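Local coordinates for protein WZI (Escherichia coli, PDB 2YNK) that probably acts as an outer-membrane lectin, a carbohydrate-binding beta-barrel that underpins assembly of the group 1 capsule, at residues N8-D13 with N59-A64. Sequence-based numbering, arbitrary orientation.
Sequences NDLRND and NQRLSA
Leu10 of helix 8-19 lies against Arg61 and Leu62 of helix 49-65, where the axes of 8-13 and 59-64 run nearly antiparallel (161°), 10.2 Å apart at closest approach. On the packed side one leucine serves two partners: Leu10 CD1 rests on the aliphatic root of Arg61, 4.0 Å from its CB, while Leu10 CD2 meets Leu62 CD2 at 3.9 Å, the two side chains crossing at about a right angle. Val4 touches both leucines, and Ile37 of helix 34-42 adds to the apolar cluster from the Leu62 side. The looser side, less buried, belongs to Asp9 and the far end of Arg61. A bend at chi2 (59°) turns the arginine chain from Leu10 toward Asp9, whose CB sits over one guanidinium face, 4.1 Å from Arg61 NE. Asp9 OD2, 4.5 Å from Arg61 NH2, lies well out of the guanidinium plane and has a long, weak ion pair with Arg426. Direct contact across the segments is mostly apolar, without a hydrogen bond or salt bridge; Arg61 ties in the start of helix 8-19 through Asp7 and the barrel wall through Glu451, with Asp9 probably adding a diffuse attraction.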
loop_
_atom_site.group_PDB
_atom_site.type_symbol
_atom_site.label_atom_id
_atom_site.label_comp_id
_atom_site.label_asym_id
_atom_site.label_seq_id
_atom_site.Cartn_x
_atom_site.Cartn_y
_atom_site.Cartn_z
ATOM N N ASN A 8 -5.796 2.830 5.849
ATOM C CA ASN A 8 -4.727 2.711 6.839
ATOM C C ASN A 8 -5.284 2.292 8.201
ATOM O O ASN A 8 -4.687 1.470 8.890
ATOM C CB ASN A 8 -3.952 4.021 6.945
ATOM C CG ASN A 8 -2.769 3.930 7.874
ATOM O OD1 ASN A 8 -1.939 3.035 7.756
ATOM N ND2 ASN A 8 -2.675 4.867 8.801
ATOM N N ASP A 9 -6.427 2.869 8.576
ATOM C CA ASP A 9 -7.121 2.501 9.803
ATOM C C ASP A 9 -7.523 1.029 9.807
ATOM O O ASP A 9 -7.291 0.332 10.798
ATOM C CB ASP A 9 -8.349 3.392 10.030
ATOM C CG ASP A 9 -7.990 4.745 10.631
ATOM O OD1 ASP A 9 -6.799 4.959 10.945
ATOM O OD2 ASP A 9 -8.897 5.598 10.796
ATOM N N LEU A 10 -8.095 0.562 8.697
ATOM C CA LEU A 10 -8.502 -0.844 8.566
ATOM C C LEU A 10 -7.316 -1.793 8.709
ATOM O O LEU A 10 -7.372 -2.770 9.471
ATOM C CB LEU A 10 -9.180 -1.098 7.211
ATOM C CG LEU A 10 -9.822 -2.483 7.048
ATOM C CD1 LEU A 10 -10.987 -2.622 8.024
ATOM C CD2 LEU A 10 -10.290 -2.733 5.620
ATOM N N ARG A 11 -6.257 -1.497 7.957
ATOM C CA ARG A 11 -5.074 -2.343 7.911
ATOM C C ARG A 11 -4.460 -2.514 9.283
ATOM O O ARG A 11 -4.076 -3.614 9.638
ATOM C CB ARG A 11 -4.007 -1.778 6.949
ATOM C CG ARG A 11 -2.684 -2.517 7.078
ATOM C CD ARG A 11 -1.717 -2.345 5.927
ATOM N NE ARG A 11 -0.568 -3.209 6.183
ATOM C CZ ARG A 11 0.682 -2.993 5.788
ATOM N NH1 ARG A 11 1.003 -1.927 5.068
ATOM N NH2 ARG A 11 1.629 -3.866 6.123
ATOM N N ASN A 12 -4.334 -1.430 10.037
ATOM C CA ASN A 12 -3.700 -1.498 11.350
ATOM C C ASN A 12 -4.567 -2.318 12.342
ATOM O O ASN A 12 -4.046 -3.097 13.143
ATOM C CB ASN A 12 -3.414 -0.091 11.891
ATOM C CG ASN A 12 -2.434 0.693 11.016
ATOM O OD1 ASN A 12 -2.762 1.771 10.519
ATOM N ND2 ASN A 12 -1.235 0.153 10.821
ATOM N N ASP A 13 -5.885 -2.146 12.255
ATOM C CA ASP A 13 -6.832 -2.918 13.040
ATOM C C ASP A 13 -6.794 -4.419 12.682
ATOM O O ASP A 13 -6.778 -5.272 13.570
ATOM C CB ASP A 13 -8.250 -2.335 12.890
ATOM C CG ASP A 13 -8.498 -1.135 13.811
ATOM O OD1 ASP A 13 -7.518 -0.566 14.327
ATOM O OD2 ASP A 13 -9.670 -0.757 14.034
ATOM N N ASN A 59 -16.078 -4.289 10.765
ATOM C CA ASN A 59 -17.285 -4.091 9.944
ATOM C C ASN A 59 -17.774 -2.640 9.939
ATOM O O ASN A 59 -18.316 -2.161 8.938
ATOM C CB ASN A 59 -18.415 -5.036 10.393
ATOM C CG ASN A 59 -18.281 -6.428 9.798
ATOM O OD1 ASN A 59 -17.725 -6.602 8.706
ATOM N ND2 ASN A 59 -18.801 -7.428 10.506
ATOM N N GLN A 60 -17.584 -1.944 11.055
ATOM C CA GLN A 60 -17.932 -0.540 11.124
ATOM C C GLN A 60 -17.151 0.234 10.056
ATOM O O GLN A 60 -17.711 1.100 9.370
ATOM C CB GLN A 60 -17.633 0.032 12.508
ATOM C CG GLN A 60 -18.134 1.461 12.675
ATOM C CD GLN A 60 -17.700 2.125 13.969
ATOM O OE1 GLN A 60 -16.977 1.544 14.779
ATOM N NE2 GLN A 60 -18.143 3.366 14.163
ATOM N N ARG A 61 -15.865 -0.093 9.911
ATOM C CA ARG A 61 -15.019 0.593 8.954
ATOM C C ARG A 61 -15.447 0.275 7.524
ATOM O O ARG A 61 -15.637 1.190 6.725
ATOM C CB ARG A 61 -13.541 0.246 9.181
ATOM C CG ARG A 61 -12.550 1.070 8.366
ATOM C CD ARG A 61 -12.653 2.565 8.638
ATOM N NE ARG A 61 -11.751 3.334 7.773
ATOM C CZ ARG A 61 -11.819 4.648 7.563
ATOM N NH1 ARG A 61 -12.742 5.397 8.147
ATOM N NH2 ARG A 61 -10.947 5.224 6.752
ATOM N N LEU A 62 -15.624 -1.009 7.210
ATOM C CA LEU A 62 -16.061 -1.421 5.871
ATOM C C LEU A 62 -17.413 -0.803 5.497
ATOM O O LEU A 62 -17.682 -0.577 4.322
ATOM C CB LEU A 62 -16.146 -2.941 5.765
ATOM C CG LEU A 62 -14.865 -3.757 5.978
ATOM C CD1 LEU A 62 -15.190 -5.220 6.268
ATOM C CD2 LEU A 62 -13.950 -3.637 4.775
ATOM N N SER A 63 -18.263 -0.539 6.491
ATOM C CA SER A 63 -19.504 0.214 6.266
ATOM C C SER A 63 -19.209 1.655 5.920
ATOM O O SER A 63 -19.862 2.229 5.064
ATOM C CB SER A 63 -20.404 0.189 7.497
ATOM O OG SER A 63 -21.052 -1.057 7.610
ATOM N N ALA A 64 -18.244 2.245 6.615
ATOM C CA ALA A 64 -17.812 3.611 6.328
ATOM C C ALA A 64 -17.232 3.702 4.910
ATOM O O ALA A 64 -17.691 4.482 4.086
ATOM C CB ALA A 64 -16.783 4.062 7.356
#